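Local coordinates for protein putative oxidoreductase molybdopterin-binding subunit (Sulfolobus tokodaii, PDB 4ZOH) that probably serves as the molybdopterin-binding subunit of a xanthine dehydrogenase/aldehyde oxidase-type oxidoreductase, holding the pterin cytosine dinucleotide that carries the molybdenum where substrate would be oxidised, at residues D446-L458 against T486-Q499. Residues are numbered along the deposited sequence; the frame is centred on the assembly and turned at random.
With MCN (pterin cytosine dinucleotide), chain D.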
loop_
_atom_site.group_PDB
_atom_site.type_symbol
_atom_site.label_atom_id
_atom_site.label_comp_id
_atom_site.label_asym_id
_atom_site.label_seq_id
_atom_site.Cartn_x
_atom_site.Cartn_y
_atom_site.Cartn_z
ATOM N N ASP A 446 -12.882 19.767 -9.160
ATOM C CA ASP A 446 -14.010 20.120 -8.278
ATOM C C ASP A 446 -13.605 20.291 -6.855
ATOM O O ASP A 446 -14.297 21.010 -6.110
ATOM C CB ASP A 446 -15.155 19.078 -8.320
ATOM C CG ASP A 446 -15.659 18.898 -9.689
ATOM O OD1 ASP A 446 -16.496 19.700 -10.109
ATOM O OD2 ASP A 446 -15.132 18.065 -10.411
ATOM N N ALA A 447 -12.525 19.629 -6.448
ATOM C CA ALA A 447 -12.127 19.703 -5.044
ATOM C C ALA A 447 -11.738 21.189 -4.706
ATOM O O ALA A 447 -12.040 21.681 -3.620
ATOM C CB ALA A 447 -10.987 18.731 -4.726
ATOM N N THR A 448 -11.046 21.865 -5.623
ATOM C CA THR A 448 -10.716 23.304 -5.435
ATOM C C THR A 448 -12.029 24.091 -5.324
ATOM O O THR A 448 -12.182 24.879 -4.415
ATOM C CB THR A 448 -9.895 23.840 -6.614
ATOM O OG1 THR A 448 -8.597 23.261 -6.546
ATOM C CG2 THR A 448 -9.761 25.345 -6.524
ATOM N N ALA A 449 -12.983 23.829 -6.213
ATOM C CA ALA A 449 -14.276 24.497 -6.133
ATOM C C ALA A 449 -14.970 24.198 -4.818
ATOM O O ALA A 449 -15.592 25.112 -4.171
ATOM C CB ALA A 449 -15.119 24.186 -7.371
ATOM N N PHE A 450 -14.755 22.975 -4.304
ATOM C CA PHE A 450 -15.428 22.619 -3.054
ATOM C C PHE A 450 -14.814 23.384 -1.895
ATOM O O PHE A 450 -15.496 23.801 -0.933
ATOM C CB PHE A 450 -15.454 21.084 -2.825
ATOM C CG PHE A 450 -16.302 20.348 -3.820
ATOM C CD1 PHE A 450 -17.385 20.988 -4.479
ATOM C CD2 PHE A 450 -16.067 19.023 -4.101
ATOM C CE1 PHE A 450 -18.184 20.300 -5.415
ATOM C CE2 PHE A 450 -16.886 18.320 -5.007
ATOM C CZ PHE A 450 -17.928 18.954 -5.661
ATOM N N ALA A 451 -13.499 23.518 -1.959
ATOM C CA ALA A 451 -12.758 24.208 -0.919
ATOM C C ALA A 451 -13.175 25.736 -0.933
ATOM O O ALA A 451 -13.437 26.285 0.114
ATOM C CB ALA A 451 -11.262 24.029 -1.139
ATOM N N GLN A 452 -13.287 26.344 -2.105
ATOM C CA GLN A 452 -13.822 27.748 -2.269
ATOM C C GLN A 452 -15.230 27.926 -1.643
ATOM O O GLN A 452 -15.473 28.881 -0.852
ATOM C CB GLN A 452 -13.927 28.118 -3.767
ATOM C CG GLN A 452 -12.623 28.069 -4.526
ATOM C CD GLN A 452 -12.826 28.224 -6.034
ATOM O OE1 GLN A 452 -12.615 27.277 -6.785
ATOM N NE2 GLN A 452 -13.227 29.457 -6.490
ATOM N N ILE A 453 -16.143 26.999 -1.963
ATOM C CA ILE A 453 -17.499 26.969 -1.357
ATOM C C ILE A 453 -17.461 26.855 0.175
ATOM O O ILE A 453 -18.056 27.692 0.868
ATOM C CB ILE A 453 -18.415 25.905 -1.992
ATOM C CG1 ILE A 453 -18.713 26.278 -3.441
ATOM C CG2 ILE A 453 -19.726 25.732 -1.228
ATOM C CD1 ILE A 453 -19.240 25.079 -4.271
ATOM N N ALA A 454 -16.756 25.853 0.712
ATOM C CA ALA A 454 -16.794 25.620 2.136
ATOM C C ALA A 454 -16.089 26.770 2.886
ATOM O O ALA A 454 -16.516 27.137 3.958
ATOM C CB ALA A 454 -16.170 24.272 2.528
ATOM N N ALA A 455 -15.000 27.294 2.333
ATOM C CA ALA A 455 -14.300 28.395 2.974
ATOM C C ALA A 455 -15.185 29.690 3.026
ATOM O O ALA A 455 -15.197 30.365 4.045
ATOM C CB ALA A 455 -12.946 28.644 2.308
ATOM N N ASP A 456 -15.934 29.991 1.965
ATOM C CA ASP A 456 -16.911 31.104 1.986
ATOM C C ASP A 456 -17.955 30.932 3.069
ATOM O O ASP A 456 -18.150 31.866 3.852
ATOM C CB ASP A 456 -17.570 31.349 0.611
ATOM C CG ASP A 456 -16.636 32.090 -0.376
ATOM O OD1 ASP A 456 -15.448 32.341 -0.080
ATOM O OD2 ASP A 456 -17.082 32.453 -1.472
ATOM N N VAL A 457 -18.569 29.736 3.155
ATOM C CA VAL A 457 -19.562 29.455 4.196
ATOM C C VAL A 457 -18.977 29.593 5.619
ATOM O O VAL A 457 -19.573 30.205 6.498
ATOM C CB VAL A 457 -20.247 28.071 4.013
ATOM C CG1 VAL A 457 -21.210 27.779 5.136
ATOM C CG2 VAL A 457 -20.967 27.978 2.693
ATOM N N LEU A 458 -17.820 29.014 5.858
ATOM C CA LEU A 458 -17.221 29.053 7.213
ATOM C C LEU A 458 -16.463 30.359 7.509
ATOM O O LEU A 458 -16.176 30.648 8.684
ATOM C CB LEU A 458 -16.307 27.798 7.472
ATOM C CG LEU A 458 -17.145 26.507 7.258
ATOM C CD1 LEU A 458 -16.253 25.255 7.062
ATOM C CD2 LEU A 458 -18.109 26.360 8.409
ATOM N N THR A 486 -20.943 17.623 -11.047
ATOM C CA THR A 486 -20.176 17.615 -9.789
ATOM C C THR A 486 -20.152 18.943 -9.053
ATOM O O THR A 486 -20.467 18.986 -7.831
ATOM C CB THR A 486 -18.763 17.119 -10.011
ATOM O OG1 THR A 486 -18.834 15.834 -10.625
ATOM C CG2 THR A 486 -18.037 17.046 -8.732
ATOM N N VAL A 487 -19.820 20.034 -9.748
ATOM C CA VAL A 487 -19.757 21.293 -8.972
ATOM C C VAL A 487 -21.193 21.712 -8.529
ATOM O O VAL A 487 -21.400 22.262 -7.446
ATOM C CB VAL A 487 -18.987 22.442 -9.698
ATOM C CG1 VAL A 487 -19.872 23.095 -10.757
ATOM C CG2 VAL A 487 -18.499 23.471 -8.643
ATOM N N THR A 488 -22.184 21.389 -9.348
ATOM C CA THR A 488 -23.555 21.825 -9.053
ATOM C C THR A 488 -24.213 20.990 -7.952
ATOM O O THR A 488 -24.639 21.531 -6.927
ATOM C CB THR A 488 -24.372 21.784 -10.346
ATOM O OG1 THR A 488 -23.715 22.612 -11.269
ATOM C CG2 THR A 488 -25.807 22.371 -10.157
ATOM N N ILE A 489 -24.365 19.684 -8.212
ATOM C CA ILE A 489 -25.015 18.784 -7.232
ATOM C C ILE A 489 -24.093 18.465 -6.044
ATOM O O ILE A 489 -24.487 18.525 -4.822
ATOM C CB ILE A 489 -25.482 17.482 -7.922
ATOM C CG1 ILE A 489 -26.340 17.779 -9.171
ATOM C CG2 ILE A 489 -26.293 16.655 -6.924
ATOM C CD1 ILE A 489 -27.472 18.817 -8.989
ATOM N N GLY A 490 -22.845 18.109 -6.368
ATOM C CA GLY A 490 -21.896 17.831 -5.306
ATOM C C GLY A 490 -21.592 19.126 -4.550
ATOM O O GLY A 490 -21.411 19.114 -3.332
ATOM N N GLY A 491 -21.537 20.265 -5.247
ATOM C CA GLY A 491 -21.230 21.543 -4.511
ATOM C C GLY A 491 -22.405 21.965 -3.622
ATOM O O GLY A 491 -22.223 22.506 -2.502
ATOM N N SER A 492 -23.624 21.687 -4.088
ATOM C CA SER A 492 -24.775 22.001 -3.216
ATOM C C SER A 492 -24.745 21.150 -1.964
ATOM O O SER A 492 -24.993 21.679 -0.838
ATOM C CB SER A 492 -26.073 21.836 -3.990
ATOM O OG SER A 492 -26.131 22.810 -5.026
ATOM N N ALA A 493 -24.367 19.856 -2.114
ATOM C CA ALA A 493 -24.199 19.043 -0.877
ATOM C C ALA A 493 -23.100 19.664 0.053
ATOM O O ALA A 493 -23.238 19.719 1.300
ATOM C CB ALA A 493 -23.944 17.553 -1.220
ATOM N N VAL A 494 -22.015 20.148 -0.560
ATOM C CA VAL A 494 -20.913 20.804 0.205
ATOM C C VAL A 494 -21.447 22.066 0.969
ATOM O O VAL A 494 -21.159 22.298 2.149
ATOM C CB VAL A 494 -19.699 21.092 -0.746
ATOM C CG1 VAL A 494 -18.719 22.144 -0.171
ATOM C CG2 VAL A 494 -18.941 19.785 -1.127
ATOM N N LEU A 495 -22.284 22.841 0.286
ATOM C CA LEU A 495 -22.855 24.059 0.845
ATOM C C LEU A 495 -23.752 23.721 2.065
ATOM O O LEU A 495 -23.588 24.305 3.153
ATOM C CB LEU A 495 -23.610 24.733 -0.306
ATOM C CG LEU A 495 -23.793 26.203 -0.530
ATOM C CD1 LEU A 495 -22.674 27.054 -0.003
ATOM C CD2 LEU A 495 -23.965 26.392 -2.035
ATOM N N LEU A 496 -24.648 22.736 1.920
ATOM C CA LEU A 496 -25.459 22.256 3.044
ATOM C C LEU A 496 -24.644 21.771 4.253
ATOM O O LEU A 496 -24.949 22.123 5.420
ATOM C CB LEU A 496 -26.411 21.134 2.581
ATOM C CG LEU A 496 -27.522 21.484 1.563
ATOM C CD1 LEU A 496 -28.292 20.226 1.189
ATOM C CD2 LEU A 496 -28.475 22.554 2.163
ATOM N N ALA A 497 -23.567 21.005 3.998
ATOM C CA ALA A 497 -22.859 20.410 5.132
ATOM C C ALA A 497 -22.113 21.483 5.832
ATOM O O ALA A 497 -22.046 21.488 7.063
ATOM C CB ALA A 497 -21.898 19.329 4.676
ATOM N N SER A 498 -21.500 22.387 5.053
ATOM C CA SER A 498 -20.733 23.497 5.663
ATOM C C SER A 498 -21.666 24.368 6.513
ATOM O O SER A 498 -21.295 24.779 7.585
ATOM C CB SER A 498 -20.085 24.338 4.561
ATOM O OG SER A 498 -19.194 23.534 3.827
ATOM N N GLN A 499 -22.876 24.624 5.989
ATOM C CA GLN A 499 -23.887 25.456 6.682
ATOM C C GLN A 499 -24.275 24.778 8.020
ATOM O O GLN A 499 -24.214 25.437 9.079
ATOM C CB GLN A 499 -25.117 25.745 5.766
ATOM C CG GLN A 499 -26.165 26.724 6.397
ATOM C CD GLN A 499 -25.532 28.067 6.846
ATOM O OE1 GLN A 499 -24.799 28.714 6.079
ATOM N NE2 GLN A 499 -25.756 28.445 8.103
HETATM N N1 MCN D . -17.232 24.917 -13.047
HETATM C C2 MCN D . -17.424 26.157 -12.460
HETATM N N3 MCN D . -18.611 26.828 -12.579
HETATM C C4 MCN D . -19.629 26.238 -13.321
HETATM C C5 MCN D . -19.450 24.992 -13.919
HETATM C C6 MCN D . -18.245 24.305 -13.764
HETATM O O2 MCN D . -16.551 26.722 -11.792
HETATM N N4 MCN D . -20.763 26.897 -13.425
HETATM C "C1'" MCN D . -15.937 24.265 -12.842
HETATM C C2D MCN D . -16.012 23.353 -11.615
HETATM O "O2'" MCN D . -15.593 23.980 -10.441
HETATM C "C3'" MCN D . -14.993 22.291 -11.936
HETATM C C4D MCN D . -15.356 22.039 -13.341
HETATM O O4D MCN D . -15.638 23.392 -13.906
HETATM O "O3'" MCN D . -13.684 22.736 -11.851
HETATM C "C5'" MCN D . -16.548 21.167 -12.993
HETATM O "O5'" MCN D . -17.325 20.974 -14.028
HETATM P PA MCN D . -18.814 20.333 -13.910
HETATM O O1A MCN D . -19.459 20.261 -12.615
HETATM O O2A MCN D . -19.430 21.088 -15.054
HETATM O O3A MCN D . -18.387 18.833 -14.554
HETATM P PB MCN D . -17.811 17.648 -13.622
HETATM O O1B MCN D . -19.004 16.872 -13.087
HETATM O O2B MCN D . -16.824 18.045 -12.614
HETATM O O3B MCN D . -17.059 16.863 -14.698
HETATM C C10 MCN D . -17.657 15.804 -15.496
HETATM C "C9'" MCN D . -17.363 16.012 -16.961
HETATM C "C8'" MCN D . -17.697 14.873 -17.769
HETATM S "S8'" MCN D . -19.319 14.197 -17.710
HETATM C "C7'" MCN D . -16.837 14.352 -18.688
HETATM S "S7'" MCN D . -17.281 13.032 -19.803
HETATM C "C6'" MCN D . -15.527 14.923 -18.931
HETATM C C7 MCN D . -15.459 16.382 -18.368
HETATM O "O9'" MCN D . -15.980 16.337 -17.055
HETATM N "N5'" MCN D . -14.431 14.082 -18.452
HETATM C C4A MCN D . -13.190 14.594 -18.025
HETATM N "N8'" MCN D . -14.038 16.846 -18.314
HETATM C C4B MCN D . -13.012 16.007 -17.995
HETATM N "N1'" MCN D . -11.850 16.568 -17.648
HETATM C "C2'" MCN D . -10.841 15.786 -17.272
HETATM N "N2'" MCN D . -9.717 16.370 -16.916
HETATM N "N3'" MCN D . -10.926 14.355 -17.273
HETATM C "C4'" MCN D . -12.126 13.726 -17.678
HETATM O "O4'" MCN D . -12.207 12.463 -17.697
#
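Phe450 makes the largest single contribution to the contact between helices 446-458 and 486-499, its ring fitting as a knob into the hole formed by Thr486, Gly490, Gly491 and Val494. With CG anti to its own carbonyl carbon (chi1 -67°), the ring reaches across to the other helix. CG2 of Val494 lies over one face, a CH-pi contact 4.0 Å from CG2 to the ring centroid, while Thr486 O meets the edge in the ring plane, 3.3 Å from Phe450 CZ. Glycines suit this hole: a beta carbon would run into Thr486 O (from Gly490) or Val487 O (from Gly491), and press on Phe450 or Ile453 respectively. With alanine at Phe450, a gap would probably open over both glycines, and Val494 CG2 would lose the ring face it packs on. Farther along, Ile453 CG2 and Val457 CG2 converge on Leu495 CD1, a tight aliphatic cluster. Ser498, small enough to sit close to Ala454 and Val457, turns its OG back to Val494 O (2.9 Å). At the start of helix 486-499, Thr486 N and OG1 both donate hydrogen bonds to cofactor O1B, and Val487 N gives O1A a nearly straight one (2.9 Å, 169°). From helix 446-458, Asp446 OD2 lies 2.8 Å from MCN O2B and Ala449 CB packs against the ribose O2'. This is the pyrophosphate-binding part of the cofactor pocket, characteristic of xanthine dehydrogenase-family molybdopterin-binding domains.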